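Local coordinates for protein aminotransferase (Streptomyces pactum, PDB 4ZM4) that belongs to the class-III aminotransferases, a family of pyridoxal-phosphate-dependent enzymes, and is found here as a dimer, at residues V44-A47 / L52-V55; I60-M65 / F72-R77. The protein carries 1 engineered substitution. One frame throughout, in Å; residues are numbered along the deposited sequence.

Contacts 1 and 2 follow one another along the chain, and their centres lie about 11 Å apart. The first closes the hairpin of strands 44-48 and 51-54; the second begins on strand 59-62, the next strand of the same mixed four-stranded sheet, and ends in the loop that leads into helix 77-89. L52 joins the two: its backbone N lies 2.8 Å from the O of I60, a probable hydrogen bond, and its CD2 packs on both D62 and Y74. Both contacts also touch the second subunit, so this small sheet and the loop after it form part of the dimer interface of the class-III aminotransferase fold.

Contact 1 (V44-A47 / L52-V55); sequences VRSA and LRDV
The carbonyl oxygen of R53 receives two successive amides of the facing strand. R45 N reaches R53 O at 2.7 Å, nearly along the C=O axis, while S46 N meets the same R53 O at 3.3 Å in the carbonyl plane, on a lone pair. Two residues thus face one, a classic beta bulge. In return R53 N gives S46 O an almost straight bond of 2.8 Å (177°), completing the antiparallel hydrogen-bonded pair S46-R53. Next to it, A47 and L52 form a non-hydrogen-bonded pair whose side chains share a face of the sheet, with A47 CB 4.0 Å from L52 CD2; V44 CG2 approaches the same methyl.

On the face that carries S46 and R53, the two arginines meet. The R45 chain leaves the backbone with CG anti to N (chi1 164°), which lays its methylenes over the flat end of R53, R45 CD lying 3.6 Å from R53 CZ. The guanidinium planes stand 84° apart, so they do not stack. Beyond this crossing, the R45 guanidinium turns one face to the backbone of V55, whose CA sits over its centre.

Further out, D57 forms salt bridges with NH1 of both arginines, and E98 of the second subunit takes R45 NE. H97 and L95 of that subunit pack on V44 and L52, and T93 on A47.

R45 NH1 and R53 NH1 lie 4.6 Å apart because both turn to the carboxylate of D57, which probably balances much of their charge. The bulge meanwhile brings consecutive amides to one acceptor at the corner where the chain turns, and its residue R45 reaches across the dimer interface to E98 of the second subunit.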
loop_
_atom_site.group_PDB
_atom_site.type_symbol
_atom_site.label_atom_id
_atom_site.label_comp_id
_atom_site.label_asym_id
_atom_site.label_seq_id
_atom_site.Cartn_x
_atom_site.Cartn_y
_atom_site.Cartn_z
ATOM N N VAL B 44 4.141 -3.717 -21.894
ATOM C CA VAL B 44 4.889 -2.463 -22.031
ATOM C C VAL B 44 6.382 -2.694 -21.931
ATOM O O VAL B 44 6.834 -3.526 -21.145
ATOM C CB VAL B 44 4.464 -1.426 -20.957
ATOM C CG1 VAL B 44 5.286 -0.155 -21.086
ATOM C CG2 VAL B 44 2.971 -1.108 -21.108
ATOM N N ARG B 45 7.124 -2.000 -22.775
ATOM C CA ARG B 45 8.568 -1.960 -22.732
ATOM C C ARG B 45 9.052 -0.619 -22.130
ATOM O O ARG B 45 10.012 -0.579 -21.370
ATOM C CB ARG B 45 9.118 -2.108 -24.148
ATOM C CG ARG B 45 10.592 -1.695 -24.324
ATOM C CD ARG B 45 11.182 -2.290 -25.602
ATOM N NE ARG B 45 11.227 -3.750 -25.522
ATOM C CZ ARG B 45 11.497 -4.568 -26.545
ATOM N NH1 ARG B 45 11.728 -4.074 -27.757
ATOM N NH2 ARG B 45 11.512 -5.888 -26.368
ATOM N N SER B 46 8.385 0.471 -22.517
ATOM C CA SER B 46 8.703 1.769 -21.989
ATOM C C SER B 46 7.496 2.691 -22.189
ATOM O O SER B 46 6.558 2.373 -22.923
ATOM C CB SER B 46 9.951 2.330 -22.668
ATOM O OG SER B 46 9.666 2.933 -23.943
ATOM N N ALA B 47 7.562 3.864 -21.600
ATOM C CA ALA B 47 6.509 4.831 -21.751
ATOM C C ALA B 47 7.010 6.240 -21.499
ATOM O O ALA B 47 7.899 6.448 -20.679
ATOM C CB ALA B 47 5.366 4.496 -20.802
ATOM N N LEU B 52 2.887 4.727 -25.131
ATOM C CA LEU B 52 3.465 3.462 -24.692
ATOM C C LEU B 52 4.320 2.903 -25.812
ATOM O O LEU B 52 3.988 3.078 -26.994
ATOM C CB LEU B 52 2.374 2.437 -24.393
ATOM C CG LEU B 52 1.327 2.801 -23.356
ATOM C CD1 LEU B 52 0.217 1.765 -23.388
ATOM C CD2 LEU B 52 1.945 2.893 -21.978
ATOM N N ARG B 53 5.391 2.199 -25.454
ATOM C CA ARG B 53 5.966 1.296 -26.427
ATOM C C ARG B 53 5.896 -0.142 -25.971
ATOM O O ARG B 53 6.330 -0.490 -24.892
ATOM C CB ARG B 53 7.277 1.671 -27.104
ATOM C CG ARG B 53 8.518 1.841 -26.296
ATOM C CD ARG B 53 9.718 1.143 -27.034
ATOM N NE ARG B 53 10.961 1.284 -26.302
ATOM C CZ ARG B 53 12.150 0.927 -26.783
ATOM N NH1 ARG B 53 12.284 0.452 -28.024
ATOM N NH2 ARG B 53 13.210 1.068 -26.012
ATOM N N ASP B 54 5.283 -0.922 -26.849
ATOM C CA ASP B 54 5.291 -2.397 -26.898
ATOM C C ASP B 54 6.634 -3.117 -26.807
ATOM O O ASP B 54 7.687 -2.553 -27.111
ATOM C CB ASP B 54 4.754 -2.823 -28.286
ATOM C CG ASP B 54 3.325 -3.075 -28.273
ATOM O OD1 ASP B 54 2.747 -2.980 -27.173
ATOM O OD2 ASP B 54 2.764 -3.328 -29.351
ATOM N N VAL B 55 6.560 -4.405 -26.499
ATOM C CA VAL B 55 7.686 -5.304 -26.711
ATOM C C VAL B 55 7.917 -5.627 -28.198
ATOM O O VAL B 55 8.954 -6.181 -28.535
ATOM C CB VAL B 55 7.520 -6.632 -25.931
ATOM C CG1 VAL B 55 7.517 -6.372 -24.448
ATOM C CG2 VAL B 55 6.251 -7.379 -26.347
#

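Contact 2 (I60-M65 / F72-R77); sequences IIDLNM and FGYADR
D62 OD1 accepts two backbone amides of its own segment, N64 N at 2.9 Å and M65 N at 3.0 Å. Both donors come from the same face of the carboxylate and above its plane, the first closing an Asx turn and the second an Asx motif. On the other oxygen, Y74 OH donates to D62 OD2 in a short bond of 2.5 Å. D62 OD2 lies at the edge of the tyrosine ring and in its plane, although the carboxylate is turned 49° from that plane.

M65 supplies the cover. Bends at chi2 (-60°) and chi3 fold its chain back so that CE sits over the ring centre of Y74, 3.6 Å from the centroid, as a CH-pi contact; SD approaches obliquely in a Met-aromatic contact. M65 CE also lies 3.8 Å from G73 CA. H70 meets the Y74 ring edge-to-face, and M92 of the second subunit packs on it.

With both oxygens of its buried carboxylate engaged, D62 ties the turn after strand 59-62 to the loop before helix 77-89, and the three donors probably stabilise its negative charge.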
loop_
_atom_site.group_PDB
_atom_site.type_symbol
_atom_site.label_atom_id
_atom_site.label_comp_id
_atom_site.label_asym_id
_atom_site.label_seq_id
_atom_site.Cartn_x
_atom_site.Cartn_y
_atom_site.Cartn_z
ATOM N N ILE B 60 1.722 3.244 -28.972
ATOM C CA ILE B 60 0.311 3.360 -28.634
ATOM C C ILE B 60 0.044 4.616 -27.847
ATOM O O ILE B 60 0.666 4.846 -26.824
ATOM C CB ILE B 60 -0.182 2.166 -27.796
ATOM C CG1 ILE B 60 0.073 0.862 -28.543
ATOM C CG2 ILE B 60 -1.685 2.272 -27.589
ATOM C CD1 ILE B 60 1.321 0.075 -28.162
ATOM N N ILE B 61 -0.918 5.403 -28.313
ATOM C CA ILE B 61 -1.427 6.527 -27.567
ATOM C C ILE B 61 -2.322 6.005 -26.467
ATOM O O ILE B 61 -3.295 5.300 -26.731
ATOM C CB ILE B 61 -2.220 7.486 -28.464
ATOM C CG1 ILE B 61 -1.287 8.146 -29.488
ATOM C CG2 ILE B 61 -2.870 8.581 -27.634
ATOM C CD1 ILE B 61 -2.028 8.771 -30.661
ATOM N N ASP B 62 -1.978 6.335 -25.225
ATOM C CA ASP B 62 -2.674 5.840 -24.046
ATOM C C ASP B 62 -3.706 6.835 -23.569
ATOM O O ASP B 62 -3.360 7.974 -23.241
ATOM C CB ASP B 62 -1.648 5.581 -22.950
ATOM C CG ASP B 62 -2.162 4.627 -21.844
ATOM O OD1 ASP B 62 -3.368 4.415 -21.758
ATOM O OD2 ASP B 62 -1.338 4.103 -21.084
ATOM N N LEU B 63 -4.989 6.441 -23.560
ATOM C CA LEU B 63 -6.051 7.301 -23.016
ATOM C C LEU B 63 -6.376 6.928 -21.563
ATOM O O LEU B 63 -7.085 7.662 -20.875
ATOM C CB LEU B 63 -7.311 7.218 -23.871
ATOM C CG LEU B 63 -7.154 7.620 -25.326
ATOM C CD1 LEU B 63 -8.477 7.474 -26.024
ATOM C CD2 LEU B 63 -6.618 9.039 -25.485
ATOM N N ASN B 64 -5.839 5.796 -21.109
ATOM C CA ASN B 64 -6.044 5.310 -19.747
ATOM C C ASN B 64 -5.011 5.877 -18.757
ATOM O O ASN B 64 -5.338 6.168 -17.628
ATOM C CB ASN B 64 -5.962 3.785 -19.769
ATOM C CG ASN B 64 -6.357 3.158 -18.455
ATOM O OD1 ASN B 64 -7.494 3.290 -18.006
ATOM N ND2 ASN B 64 -5.417 2.443 -17.832
ATOM N N MET B 65 -3.757 5.970 -19.184
ATOM C CA MET B 65 -2.700 6.620 -18.411
ATOM C C MET B 65 -2.458 6.086 -17.002
ATOM O O MET B 65 -2.140 6.861 -16.067
ATOM C CB MET B 65 -2.963 8.139 -18.362
ATOM C CG MET B 65 -2.932 8.803 -19.736
ATOM S SD MET B 65 -1.379 8.647 -20.646
ATOM C CE MET B 65 -0.207 9.392 -19.514
ATOM N N PHE B 72 0.487 15.208 -16.044
ATOM C CA PHE B 72 1.416 15.755 -17.027
ATOM C C PHE B 72 1.993 14.685 -17.960
ATOM O O PHE B 72 2.962 14.932 -18.666
ATOM C CB PHE B 72 2.574 16.453 -16.294
ATOM C CG PHE B 72 2.130 17.523 -15.331
ATOM C CD1 PHE B 72 1.609 18.734 -15.807
ATOM C CD2 PHE B 72 2.222 17.332 -13.950
ATOM C CE1 PHE B 72 1.202 19.722 -14.928
ATOM C CE2 PHE B 72 1.810 18.330 -13.073
ATOM C CZ PHE B 72 1.300 19.523 -13.556
ATOM N N GLY B 73 1.457 13.479 -17.928
ATOM C CA GLY B 73 1.984 12.395 -18.763
ATOM C C GLY B 73 3.039 11.582 -18.093
ATOM O O GLY B 73 3.440 11.846 -16.968
ATOM N N TYR B 74 3.468 10.535 -18.784
ATOM C CA TYR B 74 4.426 9.587 -18.274
ATOM C C TYR B 74 5.831 10.177 -18.285
ATOM O O TYR B 74 6.117 11.080 -19.082
ATOM C CB TYR B 74 4.438 8.347 -19.145
ATOM C CG TYR B 74 3.199 7.477 -19.101
ATOM C CD1 TYR B 74 2.661 7.052 -17.901
ATOM C CD2 TYR B 74 2.626 6.990 -20.285
ATOM C CE1 TYR B 74 1.541 6.244 -17.882
ATOM C CE2 TYR B 74 1.515 6.166 -20.258
ATOM C CZ TYR B 74 0.982 5.796 -19.054
ATOM O OH TYR B 74 -0.105 4.957 -19.025
ATOM N N ALA B 75 6.718 9.653 -17.438
ATOM C CA ALA B 75 8.136 10.100 -17.398
ATOM C C ALA B 75 8.307 11.616 -17.251
ATOM O O ALA B 75 9.050 12.251 -18.033
ATOM C CB ALA B 75 8.887 9.615 -18.638
ATOM N N ASP B 76 7.594 12.194 -16.279
ATOM C CA ASP B 76 7.658 13.636 -16.011
ATOM C C ASP B 76 8.977 13.901 -15.308
ATOM O O ASP B 76 9.133 13.530 -14.139
ATOM C CB ASP B 76 6.447 14.057 -15.146
ATOM C CG ASP B 76 6.291 15.577 -15.005
ATOM O OD1 ASP B 76 5.414 16.019 -14.236
ATOM O OD2 ASP B 76 7.019 16.350 -15.645
ATOM N N ARG B 77 9.925 14.534 -16.000
ATOM C CA ARG B 77 11.281 14.719 -15.475
ATOM C C ARG B 77 11.376 15.594 -14.217
ATOM O O ARG B 77 12.150 15.297 -13.302
ATOM C CB ARG B 77 12.243 15.193 -16.578
ATOM C CG ARG B 77 12.703 14.033 -17.469
ATOM C CD ARG B 77 13.798 14.388 -18.489
ATOM N NE ARG B 77 15.143 14.417 -17.886
ATOM C CZ ARG B 77 15.856 13.338 -17.542
ATOM N NH1 ARG B 77 15.366 12.103 -17.692
ATOM N NH2 ARG B 77 17.066 13.494 -17.017
#